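Local coordinates for protein Pcdhgb2 (PDB 5SZR) that probably mediates calcium-dependent cell adhesion and may help establish specific neuronal connections, the present chain holding extracellular cadherin domains 3 to 6, at residues F10-R15 against S23-T28; L80-K85 against C94-K99; V18-S23 against K67-F72. One frame throughout, in Å; residues are numbered along the deposited sequence. Where two conformers were deposited one is given.

Contact 1: residues F10-R15 against S23-T28; sequences FSVTLR and SVLQVT. With MAN (alpha-D-mannopyranose), chain S.
F10 and L25 meet where one methyl of the leucine, CD2, settles over the root of the aromatic side chain, 3.6 Å from F10 CB and obliquely against the ring. The CD2-CE2 side of the same ring receives V27: its CG1 methyl stands over one face, 4.0 Å from the ring centroid and displaced toward the rim, a CH-pi contact. The phenylalanine thus fills the hollow between the leucine and valine branches. With an alanine here in place of the phenylalanine, V27 CG1 would probably lose its flat seat and a gap would be likely to open beside L25 CD2, which would keep its contact with CB. Further along, V24 splays its two methyls over two neighbours. CG1 meets V12 CG2 at 3.9 Å, and CG2, anti to the carbonyl carbon, reaches L14 CD1 at 3.7 Å. Strands 9-15 and 23-26 run antiparallel at 172°, yet their axes come no nearer than 8.0 Å, so side chains rather than backbone bonds bridge them, as between the two sheets of a cadherin sandwich. V24 and L25 form a classic beta bulge opposite I64. The mannose on S23 also folds back over this strand, its O3 2.9 Å from Q26 N. Strand 9-15 hydrogen-bonds along 91-101, whose I96 packs on both F10 and V27, while 23-26 borders strand 63-66 in the facing sheet.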
loop_
_atom_site.group_PDB
_atom_site.type_symbol
_atom_site.label_atom_id
_atom_site.label_comp_id
_atom_site.label_asym_id
_atom_site.label_seq_id
_atom_site.Cartn_x
_atom_site.Cartn_y
_atom_site.Cartn_z
ATOM N N PHE A 10 62.302 45.330 -2.040
ATOM C CA PHE A 10 62.271 44.033 -2.697
ATOM C C PHE A 10 60.846 43.483 -2.674
ATOM O O PHE A 10 60.081 43.748 -1.745
ATOM C CB PHE A 10 63.213 43.038 -2.006
ATOM C CG PHE A 10 64.651 43.490 -1.929
ATOM C CD1 PHE A 10 65.585 43.035 -2.848
ATOM C CD2 PHE A 10 65.075 44.344 -0.921
ATOM C CE1 PHE A 10 66.913 43.440 -2.775
ATOM C CE2 PHE A 10 66.396 44.750 -0.842
ATOM C CZ PHE A 10 67.317 44.297 -1.769
ATOM N N SER A 11 60.495 42.706 -3.700
ATOM C CA SER A 11 59.171 42.092 -3.794
ATOM C C SER A 11 59.317 40.605 -4.083
ATOM O O SER A 11 59.975 40.222 -5.057
ATOM C CB SER A 11 58.319 42.761 -4.876
ATOM O OG SER A 11 57.933 44.067 -4.490
ATOM N N VAL A 12 58.707 39.774 -3.237
ATOM C CA VAL A 12 58.674 38.330 -3.431
ATOM C C VAL A 12 57.245 37.843 -3.236
ATOM O O VAL A 12 56.451 38.463 -2.521
ATOM C CB VAL A 12 59.633 37.584 -2.472
ATOM C CG1 VAL A 12 61.067 38.015 -2.703
ATOM C CG2 VAL A 12 59.229 37.808 -1.023
ATOM N N THR A 13 56.915 36.728 -3.886
ATOM C CA THR A 13 55.627 36.066 -3.717
ATOM C C THR A 13 55.840 34.669 -3.150
ATOM O O THR A 13 56.803 33.983 -3.502
ATOM C CB THR A 13 54.845 35.963 -5.035
ATOM O OG1 THR A 13 55.470 35.001 -5.893
ATOM C CG2 THR A 13 54.781 37.308 -5.738
ATOM N N LEU A 14 54.932 34.246 -2.275
ATOM C CA LEU A 14 54.987 32.924 -1.669
ATOM C C LEU A 14 53.633 32.243 -1.781
ATOM O O LEU A 14 52.593 32.866 -1.545
ATOM C CB LEU A 14 55.393 32.993 -0.190
ATOM C CG LEU A 14 56.706 33.678 0.193
ATOM C CD1 LEU A 14 56.917 33.610 1.702
ATOM C CD2 LEU A 14 57.881 33.058 -0.548
ATOM N N ARG A 15 53.649 30.968 -2.157
ATOM C CA ARG A 15 52.442 30.160 -2.086
ATOM C C ARG A 15 52.116 29.866 -0.627
ATOM O O ARG A 15 53.008 29.600 0.183
ATOM C CB ARG A 15 52.621 28.862 -2.870
ATOM C CG ARG A 15 52.751 29.054 -4.378
ATOM C CD ARG A 15 53.158 27.760 -5.067
ATOM N NE ARG A 15 52.968 27.816 -6.513
ATOM C CZ ARG A 15 53.899 28.200 -7.381
ATOM N NH1 ARG A 15 53.627 28.215 -8.678
ATOM N NH2 ARG A 15 55.099 28.571 -6.954
ATOM N N SER A 23 62.849 29.268 2.069
ATOM C CA SER A 23 63.741 30.385 1.783
ATOM C C SER A 23 62.955 31.516 1.128
ATOM O O SER A 23 62.422 31.351 0.025
ATOM C CB SER A 23 64.886 29.923 0.883
ATOM O OG SER A 23 65.724 31.003 0.513
ATOM N N VAL A 24 62.881 32.664 1.802
ATOM C CA VAL A 24 62.118 33.802 1.297
ATOM C C VAL A 24 63.016 34.705 0.466
ATOM O O VAL A 24 62.757 34.934 -0.722
ATOM C CB VAL A 24 61.471 34.601 2.442
ATOM C CG1 VAL A 24 60.933 35.925 1.919
ATOM C CG2 VAL A 24 60.363 33.791 3.101
ATOM N N LEU A 25 64.070 35.230 1.091
ATOM C CA LEU A 25 64.986 36.171 0.464
ATOM C C LEU A 25 66.133 36.433 1.424
ATOM O O LEU A 25 65.957 36.384 2.645
ATOM C CB LEU A 25 64.291 37.491 0.105
ATOM C CG LEU A 25 65.133 38.511 -0.670
ATOM C CD1 LEU A 25 65.383 38.025 -2.090
ATOM C CD2 LEU A 25 64.490 39.892 -0.673
ATOM N N GLN A 26 67.307 36.700 0.864
ATOM C CA GLN A 26 68.440 37.204 1.623
ATOM C C GLN A 26 68.737 38.621 1.159
ATOM O O GLN A 26 68.874 38.868 -0.045
ATOM C CB GLN A 26 69.676 36.318 1.450
ATOM C CG GLN A 26 70.882 36.826 2.218
ATOM C CD GLN A 26 72.108 35.953 2.041
ATOM O OE1 GLN A 26 72.092 34.982 1.283
ATOM N NE2 GLN A 26 73.181 36.295 2.746
ATOM N N VAL A 27 68.812 39.550 2.106
ATOM C CA VAL A 27 69.203 40.927 1.831
ATOM C C VAL A 27 70.559 41.178 2.477
ATOM O O VAL A 27 70.818 40.727 3.598
ATOM C CB VAL A 27 68.149 41.930 2.339
ATOM C CG1 VAL A 27 66.919 41.894 1.448
ATOM C CG2 VAL A 27 67.768 41.622 3.781
ATOM N N THR A 28 71.432 41.884 1.760
ATOM C CA THR A 28 72.767 42.197 2.247
ATOM C C THR A 28 73.077 43.666 1.999
ATOM O O THR A 28 72.723 44.216 0.952
ATOM C CB THR A 28 73.839 41.317 1.576
ATOM O OG1 THR A 28 73.651 41.318 0.157
ATOM C CG2 THR A 28 73.768 39.887 2.095
HETATM C C1 MAN S . 66.816 30.490 -0.274
HETATM C C2 MAN S . 67.669 31.717 0.092
HETATM C C3 MAN S . 67.051 32.994 -0.511
HETATM C C4 MAN S . 66.743 32.820 -2.012
HETATM C C5 MAN S . 65.847 31.587 -2.206
HETATM C C6 MAN S . 65.539 31.299 -3.663
HETATM O O2 MAN S . 68.987 31.613 -0.458
HETATM O O3 MAN S . 67.871 34.143 -0.299
HETATM O O4 MAN S . 66.076 33.970 -2.512
HETATM O O5 MAN S . 66.512 30.421 -1.654
HETATM O O6 MAN S . 65.079 32.505 -4.264
#

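Contact 2: residues L80-K85 against C94-K99; sequences LNVEAK and CSIQVK
L80 lays its CB beside that of I96 at 4.1 Å and sends CD1 on to V98 CG2, 3.9 Å away, the two side chains crossing obliquely. V82 continues this apolar face, with CG2 4.2 Å from I96 CD1 and CB near C94 SG. Beneath the side chains the backbones pair in antiparallel fashion. L80 with I96 and V82 with C94 are hydrogen-bonded pairs, each joined by two N-H...O=C bonds; that from V82 N to C94 O is nearly straight at 175°. Between them lies the non-hydrogen-bonded pair N81 and S95, whose side chains emerge on the other face of the sheet. There S95 OG donates to N81 OD1, a polar link between the strands whose modelled length of 2.5 Å is very short and doubtful. N81 CG, anti to the carbonyl carbon (chi1 -54°), lets the amide lie on the S95 side. Its ND2 makes weak bonds to the carbonyls of H45 and N46. The pairing belongs to a beta hairpin of the cadherin domain. Strand 41-44 flanks it beyond 77-85, with F44 touching L80 and Y42 touching V82, and strand 9-15 lies beyond 91-101, covering C94 and I96 with F10.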
loop_
_atom_site.group_PDB
_atom_site.type_symbol
_atom_site.label_atom_id
_atom_site.label_comp_id
_atom_site.label_asym_id
_atom_site.label_seq_id
_atom_site.Cartn_x
_atom_site.Cartn_y
_atom_site.Cartn_z
ATOM N N LEU A 80 57.932 43.767 5.403
ATOM C CA LEU A 80 59.122 43.515 6.205
ATOM C C LEU A 80 60.095 44.675 6.028
ATOM O O LEU A 80 60.546 44.948 4.911
ATOM C CB LEU A 80 59.783 42.193 5.809
ATOM C CG LEU A 80 59.203 40.881 6.349
ATOM C CD1 LEU A 80 57.817 40.593 5.787
ATOM C CD2 LEU A 80 60.151 39.717 6.060
ATOM N N ASN A 81 60.407 45.357 7.124
ATOM C CA ASN A 81 61.419 46.404 7.137
ATOM C C ASN A 81 62.637 45.870 7.874
ATOM O O ASN A 81 62.522 45.422 9.020
ATOM C CB ASN A 81 60.891 47.672 7.805
ATOM C CG ASN A 81 59.600 48.161 7.184
ATOM O OD1 ASN A 81 59.487 48.281 5.964
ATOM N ND2 ASN A 81 58.609 48.440 8.025
ATOM N N VAL A 82 63.793 45.907 7.216
ATOM C CA VAL A 82 65.038 45.391 7.771
ATOM C C VAL A 82 66.004 46.550 7.970
ATOM O O VAL A 82 66.137 47.423 7.103
ATOM C CB VAL A 82 65.656 44.305 6.870
ATOM C CG1 VAL A 82 67.021 43.887 7.391
ATOM C CG2 VAL A 82 64.731 43.096 6.793
ATOM N N GLU A 83 66.674 46.557 9.117
ATOM C CA GLU A 83 67.651 47.579 9.465
ATOM C C GLU A 83 69.029 46.935 9.534
ATOM O O GLU A 83 69.227 45.965 10.273
ATOM C CB GLU A 83 67.294 48.235 10.797
ATOM C CG GLU A 83 68.259 49.318 11.222
ATOM C CD GLU A 83 68.228 49.559 12.715
ATOM O OE1 GLU A 83 67.944 48.599 13.465
ATOM O OE2 GLU A 83 68.485 50.707 13.137
ATOM N N ALA A 84 69.974 47.476 8.769
ATOM C CA ALA A 84 71.350 46.995 8.759
ATOM C C ALA A 84 72.231 47.956 9.546
ATOM O O ALA A 84 72.255 49.157 9.258
ATOM C CB ALA A 84 71.869 46.853 7.328
ATOM N N LYS A 85 72.958 47.425 10.530
ATOM C CA LYS A 85 73.803 48.225 11.411
ATOM C C LYS A 85 75.225 47.686 11.385
ATOM O O LYS A 85 75.464 46.538 11.773
ATOM C CB LYS A 85 73.261 48.224 12.843
ATOM C CG LYS A 85 72.690 49.556 13.297
ATOM N N CYS A 94 65.893 48.759 4.380
ATOM C CA CYS A 94 65.226 48.356 3.153
ATOM C C CYS A 94 63.936 47.638 3.523
ATOM O O CYS A 94 63.765 47.174 4.654
ATOM C CB CYS A 94 66.111 47.458 2.285
ATOM S SG CYS A 94 66.203 45.748 2.844
ATOM N N SER A 95 63.024 47.552 2.558
ATOM C CA SER A 95 61.730 46.922 2.771
ATOM C C SER A 95 61.534 45.767 1.800
ATOM O O SER A 95 62.037 45.786 0.671
ATOM C CB SER A 95 60.581 47.926 2.620
ATOM O OG SER A 95 60.509 48.785 3.743
ATOM N N ILE A 96 60.799 44.758 2.256
ATOM C CA ILE A 96 60.518 43.558 1.479
ATOM C C ILE A 96 59.021 43.304 1.567
ATOM O O ILE A 96 58.513 42.935 2.632
ATOM C CB ILE A 96 61.307 42.346 1.983
ATOM C CG1 ILE A 96 62.804 42.633 1.900
ATOM C CG2 ILE A 96 60.946 41.103 1.179
ATOM C CD1 ILE A 96 63.611 41.865 2.889
ATOM N N GLN A 97 58.317 43.507 0.460
ATOM C CA GLN A 97 56.872 43.320 0.412
ATOM C C GLN A 97 56.587 41.898 -0.053
ATOM O O GLN A 97 56.860 41.547 -1.207
ATOM C CB GLN A 97 56.229 44.354 -0.504
ATOM C CG GLN A 97 56.341 45.757 0.046
ATOM C CD GLN A 97 55.672 46.783 -0.829
ATOM O OE1 GLN A 97 54.486 46.672 -1.144
ATOM N NE2 GLN A 97 56.429 47.796 -1.228
ATOM N N VAL A 98 56.052 41.082 0.850
ATOM C CA VAL A 98 55.832 39.662 0.607
ATOM C C VAL A 98 54.374 39.465 0.227
ATOM O O VAL A 98 53.468 39.732 1.029
ATOM C CB VAL A 98 56.202 38.817 1.835
ATOM C CG1 VAL A 98 55.898 37.351 1.577
ATOM C CG2 VAL A 98 57.673 39.008 2.184
ATOM N N LYS A 99 54.148 38.999 -0.995
ATOM C CA LYS A 99 52.812 38.724 -1.502
ATOM C C LYS A 99 52.521 37.237 -1.345
ATOM O O LYS A 99 53.372 36.395 -1.650
ATOM C CB LYS A 99 52.700 39.151 -2.964
ATOM C CG LYS A 99 51.425 38.719 -3.647
ATOM C CD LYS A 99 51.395 39.200 -5.090
ATOM C CE LYS A 99 50.160 38.679 -5.812
ATOM N NZ LYS A 99 50.103 39.126 -7.231
#

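Contact 3: residues V18-S23 against K67-F72; sequences VPPGFS and KDNLDF. With CA (calcium ion), chain J; MAN (alpha-D-mannopyranose), chain S.
P20 rests its ring on the backbone of the facing loop and gives up more surface here than any other residue of the pair of segments. Three ring carbons touch successive parts of that chain: CB lies 4.0 Å from K67 C, CG lies 3.9 Å from D68 C, and CD meets the amide nitrogen ND2 of N69 at 3.7 Å. N69 crosses the proline obliquely. Its CG is placed beside the backbone N (chi1 -70°), and the carboxamide beyond it brings OD1 and ND2 close to the ring. The loop under the proline has a polar brace of its own, since N69 N donates to D68 OD2 at 2.7 Å through the anti lone pair of the carboxylate.

V18 makes the inner part of the contact. Its CG2 methyl meets L70 CD1 at 3.8 Å, obliquely, while CG1 stands over the centre of the F22 ring. L70 is buried and touches L14, I54 and I100 as well, so the two loops close over one end of the sandwich core.

This is the calcium-binding end of a cadherin repeat, where loops of one domain face the linker to the next. The residue after L70, D71, binds a calcium ion through OD1 at 2.4 Å, and E16, E73 and D105 share that ion with two waters. D71 OD2 is hydrogen-bonded to T74 OG1.

P20 itself is the second residue of a type II turn from P19 to F22, with G21 third at phi 86°, where a side chain would jam against the carbonyl oxygen of P20. The weak F22 N to P19 O bond closes the turn, and T66 OG1 also accepts from F22 N.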
loop_
_atom_site.group_PDB
_atom_site.type_symbol
_atom_site.label_atom_id
_atom_site.label_comp_id
_atom_site.label_asym_id
_atom_site.label_seq_id
_atom_site.Cartn_x
_atom_site.Cartn_y
_atom_site.Cartn_z
ATOM N N VAL A 18 53.755 26.744 1.415
ATOM C CA VAL A 18 55.185 26.443 1.584
ATOM C C VAL A 18 55.443 26.021 3.025
ATOM O O VAL A 18 54.834 26.586 3.953
ATOM C CB VAL A 18 56.050 27.650 1.191
ATOM C CG1 VAL A 18 55.839 28.015 -0.278
ATOM C CG2 VAL A 18 55.791 28.848 2.097
ATOM N N PRO A 19 56.293 25.028 3.264
ATOM C CA PRO A 19 56.514 24.547 4.629
ATOM C C PRO A 19 57.365 25.521 5.420
ATOM O O PRO A 19 58.068 26.361 4.836
ATOM C CB PRO A 19 57.245 23.213 4.415
ATOM C CG PRO A 19 57.941 23.385 3.109
ATOM C CD PRO A 19 57.033 24.236 2.267
ATOM N N PRO A 20 57.322 25.451 6.750
ATOM C CA PRO A 20 58.188 26.314 7.562
ATOM C C PRO A 20 59.656 26.074 7.247
ATOM O O PRO A 20 60.074 24.958 6.930
ATOM C CB PRO A 20 57.847 25.906 9.000
ATOM C CG PRO A 20 56.470 25.336 8.909
ATOM C CD PRO A 20 56.407 24.648 7.578
ATOM N N GLY A 21 60.442 27.141 7.341
ATOM C CA GLY A 21 61.828 27.094 6.931
ATOM C C GLY A 21 62.061 27.366 5.465
ATOM O O GLY A 21 63.201 27.244 5.004
ATOM N N PHE A 22 61.021 27.725 4.719
ATOM C CA PHE A 22 61.176 28.027 3.303
ATOM C C PHE A 22 62.032 29.274 3.119
ATOM O O PHE A 22 61.959 30.220 3.908
ATOM C CB PHE A 22 59.802 28.225 2.657
ATOM C CG PHE A 22 59.836 28.285 1.156
ATOM C CD1 PHE A 22 59.987 27.129 0.408
ATOM C CD2 PHE A 22 59.700 29.493 0.494
ATOM C CE1 PHE A 22 60.013 27.178 -0.972
ATOM C CE2 PHE A 22 59.725 29.549 -0.887
ATOM C CZ PHE A 22 59.882 28.389 -1.620
ATOM N N SER A 23 62.849 29.268 2.069
ATOM C CA SER A 23 63.741 30.385 1.783
ATOM C C SER A 23 62.955 31.516 1.128
ATOM O O SER A 23 62.422 31.351 0.025
ATOM C CB SER A 23 64.886 29.923 0.883
ATOM O OG SER A 23 65.724 31.003 0.513
ATOM N N LYS A 67 59.086 30.708 9.574
ATOM C CA LYS A 67 59.228 29.822 10.721
ATOM C C LYS A 67 57.889 29.262 11.183
ATOM O O LYS A 67 57.834 28.582 12.214
ATOM C CB LYS A 67 59.936 30.537 11.876
ATOM C CG LYS A 67 59.178 31.704 12.479
ATOM C CD LYS A 67 59.982 32.342 13.605
ATOM C CE LYS A 67 59.152 33.344 14.383
ATOM N NZ LYS A 67 59.958 34.105 15.378
ATOM N N ASP A 68 56.816 29.520 10.440
ATOM C CA ASP A 68 55.501 28.984 10.745
ATOM C C ASP A 68 54.742 28.831 9.433
ATOM O O ASP A 68 55.237 29.188 8.362
ATOM C CB ASP A 68 54.753 29.885 11.734
ATOM C CG ASP A 68 53.836 29.106 12.656
ATOM O OD1 ASP A 68 53.688 29.514 13.827
ATOM O OD2 ASP A 68 53.266 28.085 12.215
ATOM N N ASN A 69 53.534 28.292 9.516
ATOM C CA ASN A 69 52.760 28.064 8.306
ATOM C C ASN A 69 52.073 29.343 7.854
ATOM O O ASN A 69 51.741 30.216 8.659
ATOM C CB ASN A 69 51.728 26.959 8.530
ATOM C CG ASN A 69 52.367 25.600 8.678
ATOM O OD1 ASN A 69 52.592 25.126 9.791
ATOM N ND2 ASN A 69 52.680 24.969 7.551
ATOM N N LEU A 70 51.877 29.451 6.548
ATOM C CA LEU A 70 51.157 30.576 5.981
ATOM C C LEU A 70 49.674 30.229 5.840
ATOM O O LEU A 70 49.247 29.091 6.065
ATOM C CB LEU A 70 51.763 30.975 4.635
ATOM C CG LEU A 70 53.261 31.319 4.669
ATOM C CD1 LEU A 70 53.778 31.778 3.307
ATOM C CD2 LEU A 70 53.547 32.373 5.728
ATOM N N ASP A 71 48.882 31.241 5.479
ATOM C CA ASP A 71 47.451 31.067 5.259
ATOM C C ASP A 71 46.900 32.299 4.549
ATOM O O ASP A 71 46.734 33.356 5.165
ATOM C CB ASP A 71 46.712 30.825 6.578
ATOM C CG ASP A 71 45.213 30.657 6.397
ATOM O OD1 ASP A 71 44.762 30.360 5.275
ATOM O OD2 ASP A 71 44.479 30.815 7.398
ATOM N N PHE A 72 46.626 32.166 3.247
ATOM C CA PHE A 72 46.118 33.287 2.458
ATOM C C PHE A 72 44.806 33.818 3.019
ATOM O O PHE A 72 44.529 35.018 2.924
ATOM C CB PHE A 72 45.945 32.849 1.006
ATOM C CG PHE A 72 45.375 33.912 0.107
ATOM C CD1 PHE A 72 46.210 34.817 -0.528
ATOM C CD2 PHE A 72 44.009 33.990 -0.125
ATOM C CE1 PHE A 72 45.693 35.788 -1.363
ATOM C CE2 PHE A 72 43.487 34.962 -0.959
ATOM C CZ PHE A 72 44.331 35.861 -1.582
HETATM CA CA CA J . 44.465 28.690 3.636
HETATM C C1 MAN S . 66.816 30.490 -0.274
HETATM C C2 MAN S . 67.669 31.717 0.092
HETATM C C3 MAN S . 67.051 32.994 -0.511
HETATM C C4 MAN S . 66.743 32.820 -2.012
HETATM C C5 MAN S . 65.847 31.587 -2.206
HETATM C C6 MAN S . 65.539 31.299 -3.663
HETATM O O2 MAN S . 68.987 31.613 -0.458
HETATM O O3 MAN S . 67.871 34.143 -0.299
HETATM O O4 MAN S . 66.076 33.970 -2.512
HETATM O O5 MAN S . 66.512 30.421 -1.654
HETATM O O6 MAN S . 65.079 32.505 -4.264
HETATM O O HOH W 1 42.490 27.795 5.315
HETATM O O HOH W 2 45.958 27.497 4.953
#

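In the fold
From the N terminus, strand 9-15 leads through a loop into strand 23-26, and contact 1 closes that first, short excursion by joining the two sheets. Contact 3 opens within it, at 18-23, and closes only at 67-72, so the two cross along the chain and share S23; L14 touches both L70 and F22 where they meet. Contact 2 comes afterwards in series, closing the hairpin of strands 77-85 and 91-101. It meets contact 1 through the sheet that strands 9-15 and 91-101 share, and through V27 against I96. Contacts 2 and 3 do not touch. Contact 2 thus holds one sheet together, contact 1 joins it to its partner, and contact 3 joins two loops at the calcium-binding end.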